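Local coordinates for protein GCN5-related N-acetyltransferase (Brucella abortus, PDB 7N1L) that probably transfers an acyl group, most likely acetyl from acetyl-coenzyme A to an amino group, as a dimeric member of the GNAT family, at residues P97-R102 against S136-V141. Sequence-based numbering, arbitrary orientation.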
loop_
_atom_site.group_PDB
_atom_site.type_symbol
_atom_site.label_atom_id
_atom_site.label_comp_id
_atom_site.label_asym_id
_atom_site.label_seq_id
_atom_site.Cartn_x
_atom_site.Cartn_y
_atom_site.Cartn_z
ATOM N N PRO A 97 -4.597 1.333 10.575
ATOM C CA PRO A 97 -5.390 2.195 11.466
ATOM C C PRO A 97 -6.495 1.482 12.233
ATOM O O PRO A 97 -6.875 1.940 13.317
ATOM C CB PRO A 97 -5.980 3.238 10.503
ATOM C CG PRO A 97 -5.102 3.211 9.317
ATOM C CD PRO A 97 -4.676 1.782 9.177
ATOM N N VAL A 98 -7.037 0.392 11.711
ATOM C CA VAL A 98 -8.170 -0.235 12.372
ATOM C C VAL A 98 -7.744 -0.861 13.700
ATOM O O VAL A 98 -8.351 -0.605 14.748
ATOM C CB VAL A 98 -8.840 -1.242 11.415
ATOM C CG1 VAL A 98 -9.725 -2.221 12.167
ATOM C CG2 VAL A 98 -9.651 -0.476 10.347
ATOM N N THR A 99 -6.687 -1.675 13.683
ATOM C CA THR A 99 -6.198 -2.319 14.895
ATOM C C THR A 99 -5.195 -1.469 15.654
ATOM O O THR A 99 -4.891 -1.780 16.810
ATOM C CB THR A 99 -5.550 -3.662 14.566
ATOM O OG1 THR A 99 -4.415 -3.426 13.728
ATOM C CG2 THR A 99 -6.532 -4.583 13.861
ATOM N N GLY A 100 -4.658 -0.418 15.041
ATOM C CA GLY A 100 -3.650 0.355 15.721
ATOM C C GLY A 100 -2.283 -0.274 15.734
ATOM O O GLY A 100 -1.415 0.198 16.471
ATOM N N LEU A 101 -2.093 -1.374 15.014
ATOM C CA LEU A 101 -0.806 -2.031 14.824
ATOM C C LEU A 101 -0.314 -1.698 13.413
ATOM O O LEU A 101 -0.719 -0.700 12.819
ATOM C CB LEU A 101 -0.938 -3.539 15.087
ATOM C CG LEU A 101 -1.464 -3.939 16.471
ATOM C CD1 LEU A 101 -1.853 -5.397 16.496
ATOM C CD2 LEU A 101 -0.418 -3.653 17.527
ATOM N N ARG A 102 0.564 -2.512 12.871
ATOM C CA ARG A 102 1.039 -2.296 11.514
ATOM C C ARG A 102 0.654 -3.494 10.656
ATOM O O ARG A 102 0.128 -4.491 11.149
ATOM C CB ARG A 102 2.562 -2.028 11.506
ATOM C CG ARG A 102 2.946 -0.727 12.300
ATOM C CD ARG A 102 4.389 -0.215 12.084
ATOM N NE ARG A 102 4.602 0.371 10.761
ATOM C CZ ARG A 102 4.441 1.655 10.455
ATOM N NH1 ARG A 102 4.038 2.532 11.353
ATOM N NH2 ARG A 102 4.716 2.071 9.220
ATOM N N SER A 136 5.220 -6.096 14.610
ATOM C CA SER A 136 3.828 -5.947 15.092
ATOM C C SER A 136 2.830 -5.917 13.938
ATOM O O SER A 136 1.938 -5.066 13.876
ATOM C CB SER A 136 3.636 -4.713 15.980
ATOM O OG SER A 136 4.297 -4.877 17.211
ATOM N N TRP A 137 2.994 -6.838 13.005
ATOM C CA TRP A 137 2.036 -6.981 11.926
ATOM C C TRP A 137 0.852 -7.809 12.391
ATOM O O TRP A 137 1.032 -8.874 12.986
ATOM C CB TRP A 137 2.669 -7.647 10.712
ATOM C CG TRP A 137 3.553 -6.720 9.998
ATOM C CD1 TRP A 137 3.662 -5.364 10.200
ATOM C CD2 TRP A 137 4.500 -7.060 8.983
ATOM N NE1 TRP A 137 4.617 -4.840 9.353
ATOM C CE2 TRP A 137 5.154 -5.862 8.604
ATOM C CE3 TRP A 137 4.877 -8.267 8.371
ATOM C CZ2 TRP A 137 6.145 -5.832 7.610
ATOM C CZ3 TRP A 137 5.864 -8.242 7.386
ATOM C CH2 TRP A 137 6.484 -7.034 7.013
ATOM N N SER A 138 -0.352 -7.279 12.167
ATOM C CA SER A 138 -1.574 -8.066 12.272
ATOM C C SER A 138 -1.854 -8.852 11.000
ATOM O O SER A 138 -2.657 -9.790 11.029
ATOM C CB SER A 138 -2.774 -7.168 12.589
ATOM O OG SER A 138 -3.026 -6.289 11.510
ATOM N N LYS A 139 -1.260 -8.458 9.877
ATOM C CA LYS A 139 -1.487 -9.158 8.623
ATOM C C LYS A 139 -0.394 -8.817 7.619
ATOM O O LYS A 139 0.334 -7.836 7.759
ATOM C CB LYS A 139 -2.861 -8.823 8.026
ATOM C CG LYS A 139 -3.126 -7.342 7.771
ATOM C CD LYS A 139 -4.573 -7.172 7.283
ATOM C CE LYS A 139 -4.928 -5.726 6.997
ATOM N NZ LYS A 139 -5.231 -4.940 8.235
ATOM N N LEU A 140 -0.349 -9.622 6.565
ATOM C CA LEU A 140 0.455 -9.376 5.384
ATOM C C LEU A 140 -0.494 -9.375 4.192
ATOM O O LEU A 140 -1.193 -10.363 3.958
ATOM C CB LEU A 140 1.527 -10.447 5.235
ATOM C CG LEU A 140 2.371 -10.422 3.988
ATOM C CD1 LEU A 140 3.008 -9.072 3.857
ATOM C CD2 LEU A 140 3.461 -11.552 4.092
ATOM N N VAL A 141 -0.614 -8.230 3.524
ATOM C CA VAL A 141 -1.443 -8.088 2.343
ATOM C C VAL A 141 -0.592 -8.380 1.113
ATOM O O VAL A 141 0.467 -7.770 0.925
ATOM C CB VAL A 141 -2.039 -6.672 2.273
ATOM C CG1 VAL A 141 -2.658 -6.406 0.900
ATOM C CG2 VAL A 141 -3.047 -6.474 3.400
#
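Arg102 meets Trp137 through both backbone and side chain, the two residues forming a parallel bridge with CA atoms 4.8 Å apart. Two backbone hydrogen bonds of Arg102, one given and one received, straddle Trp137: Arg102 N donates to Ser136 O (3.1 Å, 160° at the hydrogen), and Ser138 N donates to Arg102 O at 3.0 Å. The same Arg102 oxygen also receives a CA-H...O contact from Trp137 CA (3.2 Å). Followed outward, the Arg102 side chain starts with CB at the indole edge, in the ring plane, 3.7 Å from Trp137 CD1. CG stands anti to the carbonyl carbon (chi1 -62°); the side chain packs on Pro95, and a bend at chi3 leads the guanidinium away from 136-141. There NE forms a salt bridge with Asp93, whose OD1 also accepts a hydrogen bond from Trp137 NE1, while NH1 pairs with Asp71 of the second subunit. The Arg102-Trp137 beta bridge joins strand 101-111 to strand 137-144, the parallel pair at one side of the mixed GNAT sheet; the sheet continues into the second subunit through Lys139 and Leu140. The chain reaches strand 137-144 through Ser136, whose positive phi and two bonds back into the last turn make a Schellman motif ending helix 132-135. Leu101 CB lies against Ser136 O (3.5 Å). At the strand's start, Gly100 and Leu101 both face Glu96, a G1 beta bulge, and Leu101 N reaches Thr99 OG1 in a weak bond (3.4 Å).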